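Local coordinates for conserved hypothetical protein (PDB 1TE5), which probably acts as a class-II glutamine amidotransferase of the Ntn-hydrolase type, releasing ammonia from glutamine for an acceptor that remains unknown, at residues D113-P118 / R165-F170; L137-R142 / I158-E163; V148-L153 / G177-T182. All blocks are in the same frame, centred on the assembly; numbering follows the deposited sequence.

Contact 1. Residues D113-P118 / R165-F170; sequences DFQPKP and RKKGVF
The aliphatic chain of K167 reaches over to D113 and F114, joining two surface loops at one end of a helical layer in the Ntn-hydrolase fold: the loop leading into helix 128-143 and the one between helix 150-165 and strand 171-175. At the start of the second segment R165 turns its guanidinium elsewhere, where it is hydrogen-bonded to S240. Past K166 comes K167, the residue that makes the contact. Its CG stands anti to the carbonyl carbon (chi1 -75°) and the chain is extended from there on, which gives it the length to cross the gap; backbone hydrogen bonding to A112 fixes its root beside the first loop. The carbonyl oxygen D113 O is buried against this chain, 3.5 Å from K167 CD and 3.6 Å from K167 NZ, and has no hydrogen-bond partner in the model. A lysine suits the site because its methylenes can pack while its ammonium stays near the surface. The D113 carboxylate is near but not touching, with OD1 5.0 Å from K167 NZ, and would probably favour the positive charge electrostatically. G168 then takes a phi of 152°, where a side chain would press against the preceding carbonyl oxygen, a conformation natural to glycine. V169 O is hydrogen-bonded to H107, and F170 carries its ring inward to Y164, an aromatic neighbour it has in common with F114. The F114 ring has P116 CD over one face, while K167 CD lies in the ring plane at its edge, 4.0 Å from F114 CD2.

Contact 2. Residues L137-R142 / I158-E163; sequences LNRVRR and ISACDE
R139 stretches from helix 128-143 across A160 to the carboxylate of E163 on helix 150-165. The arginine swings CG to the side of its backbone N (chi1 -60°) and runs extended as far as NE, spanning the space where the axes of the two short segments approach to 10.5 Å. Its shaft passes the methyl of A160, with R139 CD 3.8 Å from A160 CB; a residue as small as alanine suits a position that the long chain must cross. Beyond it the guanidinium meets E163 edge-on. Both terminal nitrogens address the same oxygen, R139 NH2 at 3.3 Å and R139 NH1 at 3.5 Å from E163 OE2, in a forked salt bridge whose two hydrogen bonds are weak. With one oxygen shared and the two planes 59° apart, this differs from the coplanar, two-oxygen pairing. Arginine can serve two acids here: its NE forms a salt bridge with D135, one turn earlier on its own helix, which helps to fix the rotation of the group. V156 and Y164 also touch the side chain. Consecutive, roughly antiparallel helices (149° between short segments), bridged by charge on the exposed side, where E163 lies, form the helical layer on one side of an Ntn-type sandwich.

Contact 3. Residues V148-L153 / G177-T182; sequences VPVEVL and GDWLFT
The indole of W179 carries V150 on one face, where CG1 stands 3.4 Å from the centroid of the five-membered ring and 15° off the ring normal. This is a CH-pi contact, and a tight one: V150 CG1 is only 3.3 Å from W179 CD1. The second methyl follows at 3.6 Å, V150 CG2 to W179 CD1, and the two side chains run past each other in opposite directions. At the edge, in the indole plane, lies the backbone nitrogen of F181, and W103 meets the tryptophan edge-to-face. L153, one helical turn after V150, approaches the six-membered ring obliquely, its CD1 4.4 Å from W179 CZ2. Branched aliphatic residues on the inner side of the helix suit a broad aromatic surface, since methyls can settle on it with no polar group to satisfy. The indole reaches this place because CG sits between the backbone N and the carbonyl carbon (chi1 43°), a position with neighbours on both sides that turns the ring toward the start of the helix. L245 and W247, on the adjacent strand 243-247, also touch V150. F181, two residues on, also turns its ring to this helix, against L154, L157 and C161. The start of helix 150-165 thus packs on the hairpin of strands 171-175 and 180-183, the helix-on-sheet layering of the αββα sandwich of Ntn hydrolases.

From the N terminus, the chain passes 113-118, runs through helix 128-143 and returns on helix 150-165; contact 1 closes this excursion when 165-170 comes back to the first loop. Contact 2 falls wholly within that excursion, pairing its two helices. Contact 3 begins inside it, at 148-153, but ends beyond it at 177-182, and so crosses both of the others. C161 sits at the meeting point: its SG is 3.6 Å from F170 CE2 of contact 1 and 3.8 Å from F181 CE1 of contact 3. Together the three join the helices to each other, to the flanking loops and to the six-stranded sheet.

Contact 1. Residues D113-P118 / R165-F170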
loop_
_atom_site.group_PDB
_atom_site.type_symbol
_atom_site.label_atom_id
_atom_site.label_comp_id
_atom_site.label_asym_id
_atom_site.label_seq_id
_atom_site.Cartn_x
_atom_site.Cartn_y
_atom_site.Cartn_z
ATOM N N ASP A 113 3.649 -24.337 15.643
ATOM C CA ASP A 113 2.353 -24.562 16.284
ATOM C C ASP A 113 1.714 -23.243 16.730
ATOM O O ASP A 113 1.319 -23.082 17.889
ATOM C CB ASP A 113 2.512 -25.510 17.480
ATOM C CG ASP A 113 1.178 -26.023 18.003
ATOM O OD1 ASP A 113 0.715 -25.538 19.064
ATOM O OD2 ASP A 113 0.596 -26.920 17.349
ATOM N N PHE A 114 1.648 -22.293 15.802
ATOM C CA PHE A 114 1.065 -20.989 16.077
ATOM C C PHE A 114 -0.343 -20.977 15.506
ATOM O O PHE A 114 -0.530 -21.086 14.293
ATOM C CB PHE A 114 1.914 -19.889 15.443
ATOM C CG PHE A 114 1.540 -18.507 15.886
ATOM C CD1 PHE A 114 1.107 -17.565 14.962
ATOM C CD2 PHE A 114 1.598 -18.156 17.234
ATOM C CE1 PHE A 114 0.735 -16.290 15.372
ATOM C CE2 PHE A 114 1.227 -16.882 17.655
ATOM C CZ PHE A 114 0.793 -15.947 16.722
ATOM N N GLN A 115 -1.333 -20.823 16.380
ATOM C CA GLN A 115 -2.741 -20.832 15.973
ATOM C C GLN A 115 -3.619 -19.850 16.757
ATOM O O GLN A 115 -4.556 -20.251 17.454
ATOM C CB GLN A 115 -3.296 -22.258 16.101
ATOM C CG GLN A 115 -2.659 -23.112 17.228
ATOM C CD GLN A 115 -2.915 -22.581 18.643
ATOM O OE1 GLN A 115 -3.739 -23.133 19.382
ATOM N NE2 GLN A 115 -2.189 -21.524 19.030
ATOM N N PRO A 116 -3.388 -18.543 16.578
ATOM C CA PRO A 116 -4.163 -17.513 17.276
ATOM C C PRO A 116 -5.658 -17.586 16.991
ATOM O O PRO A 116 -6.070 -18.033 15.920
ATOM C CB PRO A 116 -3.558 -16.218 16.739
ATOM C CG PRO A 116 -3.183 -16.586 15.345
ATOM C CD PRO A 116 -2.536 -17.936 15.539
ATOM N N LYS A 117 -6.465 -17.174 17.964
ATOM C CA LYS A 117 -7.918 -17.178 17.804
ATOM C C LYS A 117 -8.324 -16.067 16.838
ATOM O O LYS A 117 -7.956 -14.904 17.029
ATOM C CB LYS A 117 -8.606 -16.945 19.147
ATOM C CG LYS A 117 -8.116 -17.843 20.268
ATOM C CD LYS A 117 -8.664 -17.379 21.613
ATOM C CE LYS A 117 -8.338 -15.914 21.873
ATOM N NZ LYS A 117 -6.878 -15.654 21.783
ATOM N N PRO A 118 -9.080 -16.414 15.781
ATOM C CA PRO A 118 -9.540 -15.447 14.779
ATOM C C PRO A 118 -10.244 -14.273 15.450
ATOM O O PRO A 118 -11.042 -14.463 16.374
ATOM C CB PRO A 118 -10.501 -16.276 13.937
ATOM C CG PRO A 118 -9.881 -17.626 13.982
ATOM C CD PRO A 118 -9.554 -17.767 15.446
ATOM N N ARG A 165 7.575 -15.479 20.979
ATOM C CA ARG A 165 8.941 -15.996 21.051
ATOM C C ARG A 165 9.010 -17.349 21.762
ATOM O O ARG A 165 10.006 -18.067 21.669
ATOM C CB ARG A 165 9.885 -14.969 21.697
ATOM C CG ARG A 165 9.923 -14.936 23.218
ATOM C CD ARG A 165 10.491 -13.598 23.681
ATOM N NE ARG A 165 11.380 -13.688 24.839
ATOM C CZ ARG A 165 12.661 -14.042 24.770
ATOM N NH1 ARG A 165 13.400 -14.090 25.871
ATOM N NH2 ARG A 165 13.202 -14.368 23.601
ATOM N N LYS A 166 7.950 -17.688 22.488
ATOM C CA LYS A 166 7.875 -18.964 23.186
ATOM C C LYS A 166 7.607 -20.075 22.161
ATOM O O LYS A 166 7.817 -21.258 22.445
ATOM C CB LYS A 166 6.786 -18.908 24.276
ATOM C CG LYS A 166 6.414 -20.244 24.925
ATOM C CD LYS A 166 5.218 -20.890 24.219
ATOM C CE LYS A 166 4.950 -22.308 24.703
ATOM N NZ LYS A 166 3.839 -22.929 23.919
ATOM N N LYS A 167 7.156 -19.694 20.967
ATOM C CA LYS A 167 6.878 -20.659 19.902
ATOM C C LYS A 167 7.857 -20.612 18.725
ATOM O O LYS A 167 7.658 -21.299 17.722
ATOM C CB LYS A 167 5.441 -20.500 19.397
ATOM C CG LYS A 167 4.401 -21.066 20.346
ATOM C CD LYS A 167 2.986 -20.788 19.870
ATOM C CE LYS A 167 1.957 -21.244 20.905
ATOM N NZ LYS A 167 0.576 -20.761 20.591
ATOM N N GLY A 168 8.927 -19.836 18.863
ATOM C CA GLY A 168 9.909 -19.729 17.797
ATOM C C GLY A 168 10.650 -18.404 17.788
ATOM O O GLY A 168 10.623 -17.669 18.775
ATOM N N VAL A 169 11.357 -18.121 16.693
ATOM C CA VAL A 169 12.103 -16.871 16.549
ATOM C C VAL A 169 11.142 -15.740 16.204
ATOM O O VAL A 169 10.384 -15.839 15.234
ATOM C CB VAL A 169 13.160 -16.958 15.415
ATOM C CG1 VAL A 169 13.863 -15.606 15.239
ATOM C CG2 VAL A 169 14.175 -18.056 15.711
ATOM N N PHE A 170 11.177 -14.665 16.985
ATOM C CA PHE A 170 10.304 -13.538 16.713
ATOM C C PHE A 170 10.987 -12.178 16.772
ATOM O O PHE A 170 10.901 -11.471 17.771
ATOM C CB PHE A 170 9.077 -13.556 17.625
ATOM C CG PHE A 170 7.977 -12.628 17.170
ATOM C CD1 PHE A 170 7.203 -12.942 16.057
ATOM C CD2 PHE A 170 7.727 -11.435 17.842
ATOM C CE1 PHE A 170 6.199 -12.084 15.621
ATOM C CE2 PHE A 170 6.729 -10.574 17.415
ATOM C CZ PHE A 170 5.963 -10.897 16.302
#

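Contact 2. Residues L137-R142 / I158-E163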
loop_
_atom_site.group_PDB
_atom_site.type_symbol
_atom_site.label_atom_id
_atom_site.label_comp_id
_atom_site.label_asym_id
_atom_site.label_seq_id
_atom_site.Cartn_x
_atom_site.Cartn_y
_atom_site.Cartn_z
ATOM N N LEU A 137 -2.623 -7.100 16.830
ATOM C CA LEU A 137 -3.520 -5.986 16.568
ATOM C C LEU A 137 -4.840 -6.189 17.288
ATOM O O LEU A 137 -5.464 -5.223 17.718
ATOM C CB LEU A 137 -3.753 -5.834 15.056
ATOM C CG LEU A 137 -2.661 -5.130 14.248
ATOM C CD1 LEU A 137 -2.996 -5.184 12.785
ATOM C CD2 LEU A 137 -2.517 -3.691 14.697
ATOM N N ASN A 138 -5.261 -7.442 17.410
ATOM C CA ASN A 138 -6.513 -7.786 18.079
ATOM C C ASN A 138 -6.420 -7.576 19.580
ATOM O O ASN A 138 -7.406 -7.229 20.230
ATOM C CB ASN A 138 -6.906 -9.233 17.786
ATOM C CG ASN A 138 -7.364 -9.435 16.358
ATOM O OD1 ASN A 138 -7.441 -10.565 15.873
ATOM N ND2 ASN A 138 -7.698 -8.344 15.683
ATOM N N ARG A 139 -5.233 -7.820 20.125
ATOM C CA ARG A 139 -4.978 -7.653 21.548
ATOM C C ARG A 139 -4.923 -6.179 21.908
ATOM O O ARG A 139 -5.279 -5.791 23.020
ATOM C CB ARG A 139 -3.652 -8.299 21.920
ATOM C CG ARG A 139 -3.579 -9.774 21.630
ATOM C CD ARG A 139 -2.176 -10.259 21.875
ATOM N NE ARG A 139 -2.066 -11.701 21.742
ATOM C CZ ARG A 139 -1.383 -12.470 22.582
ATOM N NH1 ARG A 139 -1.331 -13.782 22.386
ATOM N NH2 ARG A 139 -0.749 -11.924 23.615
ATOM N N VAL A 140 -4.375 -5.378 21.002
ATOM C CA VAL A 140 -4.280 -3.937 21.222
ATOM C C VAL A 140 -5.669 -3.318 21.088
ATOM O O VAL A 140 -6.027 -2.438 21.862
ATOM C CB VAL A 140 -3.287 -3.250 20.219
ATOM C CG1 VAL A 140 -3.314 -1.739 20.363
ATOM C CG2 VAL A 140 -1.881 -3.733 20.466
ATOM N N ARG A 141 -6.442 -3.778 20.107
ATOM C CA ARG A 141 -7.786 -3.260 19.880
ATOM C C ARG A 141 -8.741 -3.646 21.018
ATOM O O ARG A 141 -9.607 -2.857 21.402
ATOM C CB ARG A 141 -8.328 -3.729 18.515
ATOM C CG ARG A 141 -9.769 -3.289 18.214
ATOM C CD ARG A 141 -9.919 -2.471 16.922
ATOM N NE ARG A 141 -10.672 -1.220 17.042
ATOM C CZ ARG A 141 -10.262 -0.030 16.588
ATOM N NH1 ARG A 141 -11.025 1.044 16.747
ATOM N NH2 ARG A 141 -9.087 0.096 15.982
ATOM N N ARG A 142 -8.582 -4.849 21.562
ATOM C CA ARG A 142 -9.442 -5.311 22.651
ATOM C C ARG A 142 -9.130 -4.564 23.944
ATOM O O ARG A 142 -10.038 -4.085 24.628
ATOM C CB ARG A 142 -9.281 -6.818 22.856
ATOM C CG ARG A 142 -10.473 -7.486 23.521
ATOM C CD ARG A 142 -10.359 -8.999 23.444
ATOM N NE ARG A 142 -11.454 -9.671 24.143
ATOM C CZ ARG A 142 -11.577 -9.743 25.470
ATOM N NH1 ARG A 142 -12.611 -10.379 26.011
ATOM N NH2 ARG A 142 -10.668 -9.181 26.261
ATOM N N ILE A 158 4.693 -5.773 24.242
ATOM C CA ILE A 158 5.722 -6.603 24.862
ATOM C C ILE A 158 5.181 -7.981 25.216
ATOM O O ILE A 158 5.876 -8.991 25.073
ATOM C CB ILE A 158 6.240 -5.946 26.162
ATOM C CG1 ILE A 158 6.614 -4.488 25.900
ATOM C CG2 ILE A 158 7.445 -6.709 26.708
ATOM C CD1 ILE A 158 6.769 -3.667 27.150
ATOM N N SER A 159 3.956 -8.003 25.729
ATOM C CA SER A 159 3.305 -9.237 26.130
ATOM C C SER A 159 3.164 -10.202 24.969
ATOM O O SER A 159 3.558 -11.362 25.066
ATOM C CB SER A 159 1.926 -8.934 26.719
ATOM O OG SER A 159 2.033 -8.222 27.941
ATOM N N ALA A 160 2.575 -9.718 23.884
ATOM C CA ALA A 160 2.356 -10.528 22.693
ATOM C C ALA A 160 3.669 -11.050 22.119
ATOM O O ALA A 160 3.753 -12.210 21.714
ATOM C CB ALA A 160 1.603 -9.726 21.646
ATOM N N CYS A 161 4.681 -10.186 22.071
ATOM C CA CYS A 161 5.987 -10.570 21.551
ATOM C C CYS A 161 6.597 -11.680 22.391
ATOM O O CYS A 161 7.208 -12.610 21.855
ATOM C CB CYS A 161 6.917 -9.364 21.502
ATOM S SG CYS A 161 6.575 -8.228 20.135
ATOM N N ASP A 162 6.432 -11.569 23.707
ATOM C CA ASP A 162 6.937 -12.561 24.648
ATOM C C ASP A 162 6.327 -13.927 24.373
ATOM O O ASP A 162 7.013 -14.950 24.415
ATOM C CB ASP A 162 6.606 -12.151 26.085
ATOM C CG ASP A 162 7.792 -11.541 26.807
ATOM O OD1 ASP A 162 8.899 -12.121 26.735
ATOM O OD2 ASP A 162 7.611 -10.488 27.461
ATOM N N GLU A 163 5.019 -13.936 24.154
ATOM C CA GLU A 163 4.301 -15.168 23.873
ATOM C C GLU A 163 4.698 -15.796 22.550
ATOM O O GLU A 163 4.753 -17.018 22.434
ATOM C CB GLU A 163 2.795 -14.925 23.864
ATOM C CG GLU A 163 2.129 -15.055 25.213
ATOM C CD GLU A 163 0.659 -15.376 25.073
ATOM O OE1 GLU A 163 0.346 -16.425 24.460
ATOM O OE2 GLU A 163 -0.178 -14.582 25.559
#

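Contact 3. Residues V148-L153 / G177-T182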
loop_
_atom_site.group_PDB
_atom_site.type_symbol
_atom_site.label_atom_id
_atom_site.label_comp_id
_atom_site.label_asym_id
_atom_site.label_seq_id
_atom_site.Cartn_x
_atom_site.Cartn_y
_atom_site.Cartn_z
ATOM N N VAL A 148 -4.929 5.415 22.564
ATOM C CA VAL A 148 -4.267 5.599 23.842
ATOM C C VAL A 148 -2.775 5.893 23.582
ATOM O O VAL A 148 -2.207 5.409 22.594
ATOM C CB VAL A 148 -4.480 4.322 24.710
ATOM C CG1 VAL A 148 -3.402 3.277 24.445
ATOM C CG2 VAL A 148 -4.593 4.677 26.171
ATOM N N PRO A 149 -2.152 6.770 24.396
ATOM C CA PRO A 149 -0.733 7.094 24.210
ATOM C C PRO A 149 0.145 5.838 24.174
ATOM O O PRO A 149 -0.224 4.797 24.714
ATOM C CB PRO A 149 -0.441 7.984 25.406
ATOM C CG PRO A 149 -1.729 8.739 25.547
ATOM C CD PRO A 149 -2.739 7.623 25.446
ATOM N N VAL A 150 1.312 5.957 23.548
ATOM C CA VAL A 150 2.245 4.839 23.370
ATOM C C VAL A 150 2.591 4.022 24.609
ATOM O O VAL A 150 2.618 2.794 24.556
ATOM C CB VAL A 150 3.587 5.287 22.724
ATOM C CG1 VAL A 150 4.077 4.214 21.784
ATOM C CG2 VAL A 150 3.439 6.615 22.001
ATOM N N GLU A 151 2.927 4.712 25.692
ATOM C CA GLU A 151 3.304 4.050 26.930
ATOM C C GLU A 151 2.221 3.141 27.462
ATOM O O GLU A 151 2.520 2.141 28.117
ATOM C CB GLU A 151 3.677 5.070 28.003
ATOM C CG GLU A 151 5.030 5.743 27.813
ATOM C CD GLU A 151 5.053 6.756 26.686
ATOM O OE1 GLU A 151 6.170 7.207 26.364
ATOM O OE2 GLU A 151 3.979 7.106 26.133
ATOM N N VAL A 152 0.969 3.519 27.229
ATOM C CA VAL A 152 -0.169 2.725 27.681
ATOM C C VAL A 152 -0.257 1.405 26.911
ATOM O O VAL A 152 -0.341 0.331 27.516
ATOM C CB VAL A 152 -1.507 3.487 27.522
ATOM C CG1 VAL A 152 -2.643 2.686 28.138
ATOM C CG2 VAL A 152 -1.413 4.859 28.168
ATOM N N LEU A 153 -0.258 1.489 25.583
ATOM C CA LEU A 153 -0.335 0.288 24.758
ATOM C C LEU A 153 0.996 -0.463 24.648
ATOM O O LEU A 153 1.060 -1.518 24.027
ATOM C CB LEU A 153 -0.867 0.633 23.365
ATOM C CG LEU A 153 0.091 1.310 22.389
ATOM C CD1 LEU A 153 0.549 0.297 21.354
ATOM C CD2 LEU A 153 -0.611 2.467 21.711
ATOM N N GLY A 177 3.715 4.931 12.382
ATOM C CA GLY A 177 4.126 6.106 11.642
ATOM C C GLY A 177 4.824 7.121 12.522
ATOM O O GLY A 177 5.473 8.035 12.013
ATOM N N ASP A 178 4.607 7.019 13.832
ATOM C CA ASP A 178 5.230 7.915 14.809
ATOM C C ASP A 178 6.472 7.213 15.351
ATOM O O ASP A 178 7.609 7.568 15.039
ATOM C CB ASP A 178 4.288 8.203 16.004
ATOM C CG ASP A 178 3.159 9.170 15.672
ATOM O OD1 ASP A 178 2.110 9.098 16.359
ATOM O OD2 ASP A 178 3.325 10.010 14.766
ATOM N N TRP A 179 6.214 6.268 16.245
ATOM C CA TRP A 179 7.246 5.487 16.881
ATOM C C TRP A 179 7.524 4.218 16.098
ATOM O O TRP A 179 6.710 3.776 15.287
ATOM C CB TRP A 179 6.810 5.124 18.303
ATOM C CG TRP A 179 5.377 4.684 18.385
ATOM C CD1 TRP A 179 4.299 5.461 18.701
ATOM C CD2 TRP A 179 4.860 3.378 18.083
ATOM N NE1 TRP A 179 3.142 4.718 18.608
ATOM C CE2 TRP A 179 3.461 3.440 18.230
ATOM C CE3 TRP A 179 5.444 2.169 17.690
ATOM C CZ2 TRP A 179 2.639 2.341 18.002
ATOM C CZ3 TRP A 179 4.626 1.079 17.461
ATOM C CH2 TRP A 179 3.238 1.172 17.615
ATOM N N LEU A 180 8.653 3.600 16.403
ATOM C CA LEU A 180 9.048 2.374 15.749
ATOM C C LEU A 180 9.426 1.402 16.838
ATOM O O LEU A 180 10.454 1.561 17.485
ATOM C CB LEU A 180 10.238 2.643 14.819
ATOM C CG LEU A 180 10.917 1.501 14.062
ATOM C CD1 LEU A 180 9.920 0.474 13.604
ATOM C CD2 LEU A 180 11.646 2.089 12.876
ATOM N N PHE A 181 8.550 0.440 17.088
ATOM C CA PHE A 181 8.773 -0.578 18.097
ATOM C C PHE A 181 9.679 -1.668 17.536
ATOM O O PHE A 181 9.468 -2.173 16.437
ATOM C CB PHE A 181 7.438 -1.172 18.539
ATOM C CG PHE A 181 7.558 -2.239 19.588
ATOM C CD1 PHE A 181 7.245 -3.560 19.288
ATOM C CD2 PHE A 181 7.951 -1.922 20.879
ATOM C CE1 PHE A 181 7.319 -4.548 20.257
ATOM C CE2 PHE A 181 8.029 -2.910 21.860
ATOM C CZ PHE A 181 7.711 -4.224 21.545
ATOM N N THR A 182 10.713 -2.054 18.297
ATOM C CA THR A 182 11.580 -3.174 17.872
ATOM C C THR A 182 11.548 -4.235 18.972
ATOM O O THR A 182 11.348 -3.955 20.161
ATOM C CB THR A 182 13.079 -2.837 17.630
ATOM O OG1 THR A 182 13.760 -2.645 18.874
ATOM C CG2 THR A 182 13.198 -1.610 16.818
#